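Local coordinates for protein cysteine protease-like VirA (Shigella flexneri, PDB 3EB8) that serves as a secreted virulence effector required for bacterial entry into epithelial cells and later spread, its proposed protease action on alpha-tubulin being disputed, at residues 140-145 with 181-186; 226-231 with 298-303. All coordinates share one frame; numbering follows the deposited sequence.

Interaction 1: residues 140-145 with 181-186; sequences VWHDIY and EFIDSK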
loop_
_atom_site.group_PDB
_atom_site.type_symbol
_atom_site.label_atom_id
_atom_site.label_comp_id
_atom_site.label_asym_id
_atom_site.label_seq_id
_atom_site.Cartn_x
_atom_site.Cartn_y
_atom_site.Cartn_z
ATOM N N VAL A 140 6.456 11.652 12.476
ATOM C CA VAL A 140 5.709 10.400 12.481
ATOM C C VAL A 140 4.616 10.300 13.554
ATOM O O VAL A 140 3.516 9.851 13.255
ATOM C CB VAL A 140 6.636 9.162 12.524
ATOM C CG1 VAL A 140 7.341 9.070 13.838
ATOM C CG2 VAL A 140 5.835 7.902 12.274
ATOM N N TRP A 141 4.907 10.716 14.785
ATOM C CA TRP A 141 3.894 10.685 15.849
ATOM C C TRP A 141 2.674 11.565 15.528
ATOM O O TRP A 141 1.538 11.148 15.729
ATOM C CB TRP A 141 4.457 11.122 17.210
ATOM C CG TRP A 141 5.652 10.368 17.735
ATOM C CD1 TRP A 141 6.591 10.845 18.608
ATOM C CD2 TRP A 141 6.026 9.013 17.445
ATOM N NE1 TRP A 141 7.526 9.877 18.872
ATOM C CE2 TRP A 141 7.212 8.748 18.164
ATOM C CE3 TRP A 141 5.486 8.006 16.636
ATOM C CZ2 TRP A 141 7.863 7.514 18.104
ATOM C CZ3 TRP A 141 6.136 6.775 16.576
ATOM C CH2 TRP A 141 7.312 6.543 17.303
ATOM N N HIS A 142 2.908 12.784 15.048
ATOM C CA HIS A 142 1.799 13.679 14.714
ATOM C C HIS A 142 1.058 13.183 13.481
ATOM O O HIS A 142 -0.156 13.331 13.378
ATOM C CB HIS A 142 2.286 15.119 14.500
ATOM C CG HIS A 142 2.925 15.725 15.710
ATOM N ND1 HIS A 142 4.063 15.207 16.292
ATOM C CD2 HIS A 142 2.585 16.809 16.447
ATOM C CE1 HIS A 142 4.395 15.942 17.338
ATOM N NE2 HIS A 142 3.515 16.921 17.453
ATOM N N ASP A 143 1.802 12.590 12.553
ATOM C CA ASP A 143 1.219 11.974 11.368
ATOM C C ASP A 143 0.209 10.863 11.713
ATOM O O ASP A 143 -0.913 10.864 11.219
ATOM C CB ASP A 143 2.324 11.458 10.439
ATOM C CG ASP A 143 3.140 12.588 9.839
ATOM O OD1 ASP A 143 2.633 13.732 9.834
ATOM O OD2 ASP A 143 4.283 12.346 9.380
ATOM N N ILE A 144 0.579 9.919 12.567
ATOM C CA ILE A 144 -0.397 8.878 12.927
ATOM C C ILE A 144 -1.569 9.463 13.737
ATOM O O ILE A 144 -2.728 9.178 13.460
ATOM C CB ILE A 144 0.250 7.651 13.621
ATOM C CG1 ILE A 144 -0.765 6.508 13.737
ATOM C CG2 ILE A 144 0.820 8.033 14.961
ATOM C CD1 ILE A 144 -0.161 5.150 14.119
ATOM N N TYR A 145 -1.268 10.317 14.706
ATOM C CA TYR A 145 -2.310 10.978 15.469
ATOM C C TYR A 145 -3.360 11.628 14.548
ATOM O O TYR A 145 -4.543 11.290 14.600
ATOM C CB TYR A 145 -1.722 12.027 16.422
ATOM C CG TYR A 145 -2.782 12.718 17.249
ATOM C CD1 TYR A 145 -3.378 12.068 18.311
ATOM C CD2 TYR A 145 -3.217 13.996 16.938
ATOM C CE1 TYR A 145 -4.357 12.671 19.059
ATOM C CE2 TYR A 145 -4.200 14.621 17.684
ATOM C CZ TYR A 145 -4.768 13.951 18.749
ATOM O OH TYR A 145 -5.754 14.553 19.510
ATOM N N GLU A 181 -1.348 15.223 20.291
ATOM C CA GLU A 181 -1.094 16.386 19.453
ATOM C C GLU A 181 0.162 17.135 19.865
ATOM O O GLU A 181 0.730 17.881 19.066
ATOM C CB GLU A 181 -2.307 17.323 19.424
ATOM C CG GLU A 181 -2.691 17.922 20.775
ATOM C CD GLU A 181 -3.760 17.129 21.523
ATOM O OE1 GLU A 181 -3.848 15.891 21.340
ATOM O OE2 GLU A 181 -4.507 17.756 22.310
ATOM N N PHE A 182 0.602 16.934 21.104
ATOM C CA PHE A 182 1.856 17.547 21.554
ATOM C C PHE A 182 2.837 16.584 22.247
ATOM O O PHE A 182 3.341 16.879 23.329
ATOM C CB PHE A 182 1.589 18.790 22.430
ATOM C CG PHE A 182 0.202 18.841 23.044
ATOM C CD1 PHE A 182 -0.234 17.845 23.914
ATOM C CD2 PHE A 182 -0.654 19.908 22.769
ATOM C CE1 PHE A 182 -1.505 17.903 24.481
ATOM C CE2 PHE A 182 -1.925 19.972 23.335
ATOM C CZ PHE A 182 -2.350 18.970 24.191
ATOM N N ILE A 183 3.134 15.449 21.616
ATOM C CA ILE A 183 3.947 14.426 22.272
ATOM C C ILE A 183 5.441 14.723 22.271
ATOM O O ILE A 183 6.159 14.289 23.175
ATOM C CB ILE A 183 3.689 13.001 21.707
ATOM C CG1 ILE A 183 4.811 12.035 22.141
ATOM C CG2 ILE A 183 3.512 13.043 20.193
ATOM C CD1 ILE A 183 4.619 10.592 21.671
ATOM N N ASP A 184 5.896 15.471 21.271
ATOM C CA ASP A 184 7.333 15.743 21.058
ATOM C C ASP A 184 7.907 14.757 20.043
ATOM O O ASP A 184 7.988 13.559 20.292
ATOM C CB ASP A 184 8.166 15.736 22.351
ATOM C CG ASP A 184 9.641 16.114 22.110
ATOM O OD1 ASP A 184 9.923 17.298 21.827
ATOM O OD2 ASP A 184 10.525 15.231 22.204
ATOM N N SER A 185 8.302 15.305 18.903
ATOM C CA SER A 185 8.646 14.548 17.722
ATOM C C SER A 185 9.767 13.548 17.980
ATOM O O SER A 185 9.740 12.439 17.461
ATOM C CB SER A 185 9.071 15.522 16.622
ATOM O OG SER A 185 10.438 15.876 16.764
ATOM N N LYS A 186 10.746 13.956 18.784
ATOM C CA LYS A 186 11.947 13.163 19.041
ATOM C C LYS A 186 11.721 12.046 20.058
ATOM O O LYS A 186 12.577 11.180 20.236
ATOM C CB LYS A 186 13.076 14.061 19.557
ATOM C CG LYS A 186 13.831 14.857 18.505
ATOM C CD LYS A 186 15.018 15.576 19.157
ATOM C CE LYS A 186 15.921 16.275 18.141
ATOM N NZ LYS A 186 17.178 16.798 18.769
HETATM O O HOH W 1 7.589 11.985 15.824
#

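Interaction 2: residues 226-231 with 298-303; sequences PAFISA and RAYEVS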
loop_
_atom_site.group_PDB
_atom_site.type_symbol
_atom_site.label_atom_id
_atom_site.label_comp_id
_atom_site.label_asym_id
_atom_site.label_seq_id
_atom_site.Cartn_x
_atom_site.Cartn_y
_atom_site.Cartn_z
ATOM N N PRO A 226 7.901 -3.914 20.186
ATOM C CA PRO A 226 8.282 -2.572 19.744
ATOM C C PRO A 226 8.528 -2.538 18.242
ATOM O O PRO A 226 8.329 -1.516 17.608
ATOM C CB PRO A 226 9.575 -2.294 20.504
ATOM C CG PRO A 226 9.586 -3.272 21.630
ATOM C CD PRO A 226 8.895 -4.492 21.102
ATOM N N ALA A 227 8.939 -3.650 17.664
ATOM C CA ALA A 227 9.163 -3.654 16.237
ATOM C C ALA A 227 7.824 -3.513 15.524
ATOM O O ALA A 227 7.727 -2.855 14.500
ATOM C CB ALA A 227 9.888 -4.919 15.796
ATOM N N PHE A 228 6.788 -4.123 16.090
ATOM C CA PHE A 228 5.457 -3.983 15.537
ATOM C C PHE A 228 4.933 -2.542 15.678
ATOM O O PHE A 228 4.387 -1.974 14.734
ATOM C CB PHE A 228 4.461 -4.967 16.155
ATOM C CG PHE A 228 3.069 -4.768 15.646
ATOM C CD1 PHE A 228 2.696 -5.270 14.406
ATOM C CD2 PHE A 228 2.158 -3.997 16.362
ATOM C CE1 PHE A 228 1.417 -5.035 13.899
ATOM C CE2 PHE A 228 0.877 -3.768 15.870
ATOM C CZ PHE A 228 0.500 -4.282 14.635
ATOM N N ILE A 229 5.096 -1.957 16.859
ATOM C CA ILE A 229 4.675 -0.574 17.054
ATOM C C ILE A 229 5.382 0.316 16.037
ATOM O O ILE A 229 4.781 1.201 15.428
ATOM C CB ILE A 229 4.997 -0.081 18.478
ATOM C CG1 ILE A 229 4.276 -0.953 19.514
ATOM C CG2 ILE A 229 4.639 1.395 18.624
ATOM C CD1 ILE A 229 2.772 -1.119 19.247
ATOM N N SER A 230 6.662 0.033 15.845
ATOM C CA SER A 230 7.497 0.773 14.922
ATOM C C SER A 230 6.979 0.612 13.505
ATOM O O SER A 230 6.917 1.586 12.757
ATOM C CB SER A 230 8.955 0.296 15.028
ATOM O OG SER A 230 9.534 0.659 16.274
ATOM N N ALA A 231 6.593 -0.614 13.150
ATOM C CA ALA A 231 6.084 -0.909 11.807
ATOM C C ALA A 231 4.748 -0.209 11.532
ATOM O O ALA A 231 4.558 0.421 10.484
ATOM C CB ALA A 231 5.933 -2.395 11.618
ATOM N N ARG A 298 11.422 -11.616 15.844
ATOM C CA ARG A 298 10.264 -11.452 14.937
ATOM C C ARG A 298 10.165 -10.116 14.177
ATOM O O ARG A 298 10.054 -9.061 14.791
ATOM C CB ARG A 298 8.943 -11.689 15.666
ATOM C CG ARG A 298 7.736 -11.521 14.746
ATOM C CD ARG A 298 6.448 -11.940 15.419
ATOM N NE ARG A 298 6.303 -11.292 16.717
ATOM C CZ ARG A 298 5.195 -11.322 17.447
ATOM N NH1 ARG A 298 4.121 -11.959 16.994
ATOM N NH2 ARG A 298 5.158 -10.709 18.624
ATOM N N ALA A 299 10.175 -10.197 12.839
ATOM C CA ALA A 299 10.219 -9.033 11.940
ATOM C C ALA A 299 8.915 -8.819 11.154
ATOM O O ALA A 299 8.067 -9.708 11.093
ATOM C CB ALA A 299 11.403 -9.143 10.976
ATOM N N TYR A 300 8.766 -7.642 10.545
ATOM C CA TYR A 300 7.503 -7.272 9.889
ATOM C C TYR A 300 7.671 -6.767 8.463
ATOM O O TYR A 300 8.598 -6.020 8.148
ATOM C CB TYR A 300 6.707 -6.271 10.743
ATOM C CG TYR A 300 6.365 -6.840 12.103
ATOM C CD1 TYR A 300 7.135 -6.530 13.234
ATOM C CD2 TYR A 300 5.295 -7.727 12.258
ATOM C CE1 TYR A 300 6.844 -7.074 14.471
ATOM C CE2 TYR A 300 4.993 -8.273 13.490
ATOM C CZ TYR A 300 5.770 -7.942 14.592
ATOM O OH TYR A 300 5.473 -8.485 15.817
ATOM N N GLU A 301 6.774 -7.198 7.592
ATOM C CA GLU A 301 6.662 -6.612 6.268
ATOM C C GLU A 301 5.510 -5.621 6.306
ATOM O O GLU A 301 4.392 -5.959 6.718
ATOM C CB GLU A 301 6.420 -7.695 5.218
ATOM C CG GLU A 301 7.459 -8.811 5.287
ATOM C CD GLU A 301 7.075 -10.081 4.524
ATOM O OE1 GLU A 301 8.003 -10.811 4.102
ATOM O OE2 GLU A 301 5.863 -10.354 4.358
ATOM N N VAL A 302 5.782 -4.391 5.896
ATOM C CA VAL A 302 4.742 -3.375 5.829
ATOM C C VAL A 302 4.448 -2.995 4.378
ATOM O O VAL A 302 5.365 -2.840 3.558
ATOM C CB VAL A 302 5.181 -2.113 6.580
ATOM C CG1 VAL A 302 4.132 -1.024 6.475
ATOM C CG2 VAL A 302 5.503 -2.454 8.022
ATOM N N SER A 303 3.164 -2.867 4.065
ATOM C CA SER A 303 2.738 -2.222 2.842
ATOM C C SER A 303 1.857 -1.046 3.232
ATOM O O SER A 303 0.769 -1.244 3.784
ATOM C CB SER A 303 1.937 -3.179 1.976
ATOM O OG SER A 303 1.198 -2.439 1.009
#

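Interaction 1: residues 140-145 with 181-186
Apolar contact centres on Ile183, whose two branches meet Trp141. CD1 of Ile183 comes within 3.7 Å of CD1 of Trp141, on the five-membered ring of the indole, CG2 of Ile183 sits equally close to CB of Trp141, and the two side chains cross obliquely. The first half of helix 140-149 (residues 140-145) is here covered by an irregular loop between helices 167-176 and 194-204, at the start of the region assigned to tubulin binding, and the contact lies near the surface. Polar contacts run along the loop backbone. One water accepts from Trp141 N at 3.1 Å and donates to Ser185 O at 2.7 Å; it stands over the same indole face as CG1 of Val140. Asp184 O lies at the indole edge, while NE1 of Trp141 is hydrogen-bonded to Lys187 O further along the loop. NE2 of His142 is 3.4 Å from Glu181 O. Aromatic and acidic groups finish the contact: Tyr145, with CG anti to its backbone N (chi1 -179°), receives Glu181 N over its ring centre. The Glu181 chain, bent at chi2 (-94°), runs alongside the phenol, its OE1 3.0 Å from OH of Tyr145.

Interaction 2: residues 226-231 with 298-303
One face of the Tyr300 ring receives the edge of Phe228, whose CD1 stands 3.9 Å above the Tyr300 ring plane, offset toward the rim. The pair is T-shaped, with ring centroids 5.5 Å apart and planes at 69°. In the plane of the phenol, at its edge, lies the methyl of Ala227, CB of Ala227 being 4.0 Å from CE1 of Tyr300. The hydroxyl reaches over a second flat group: OH of Tyr300 is 3.0 Å above the plane of the Arg298 guanidinium, near its rim. It is not hydrogen-bonded to NE of Arg298; its polar partner is Asp225 OD2, while NH2 of Arg298 bonds to Ser221 OG. The other carboxylate oxygen of Asp225 accepts from Ala227 N, so this one side chain links the tyrosine to the first turn of the helix.

Helix 226-234 packs on one face of the mixed sheet, and the axes of 226-231 and of strand residues 300-303 run nearly parallel, 9.2 Å apart at closest approach and 11° from alignment. That strand runs antiparallel to both its neighbours, 274-283 and 315-327. Tyr300 and Val302 point toward the helix, whereas Glu301 between them points away. Phe228, its CG anti to the backbone N (chi1 177°), also touches Ile281 of strand 274-283 and Phe160 of strand 157-160. One turn later, Ala231 packs its small CB against CG2 of Val302 at 3.6 Å and also touches CB of Tyr300, letting the helix backbone come close to the strand. Within the helix, OG of Ser230 donates to Pro226 O at 2.8 Å from above the carbonyl plane, and that same oxygen also accepts from Ser230 N.

Interaction 1 is a surface contact and interaction 2 a buried one; their centres are about 18 Å apart, and their nearest atoms, about 6 Å apart, do not touch. They share no element, yet helix 226-234, which carries one side of interaction 2, also meets helix 140-149 of interaction 1, where Trp141 and Ile144 touch its Thr233. The helix thus lies between sheet and outer helix. At 226-231 with 298-303 the chemistry between the segments is chiefly apolar, aromatic rings and small methyls packing together. At 140-145 with 181-186 a loop meets a helix through water, backbone carbonyls and an acidic side chain, with a single isoleucine providing the main hydrocarbon contact.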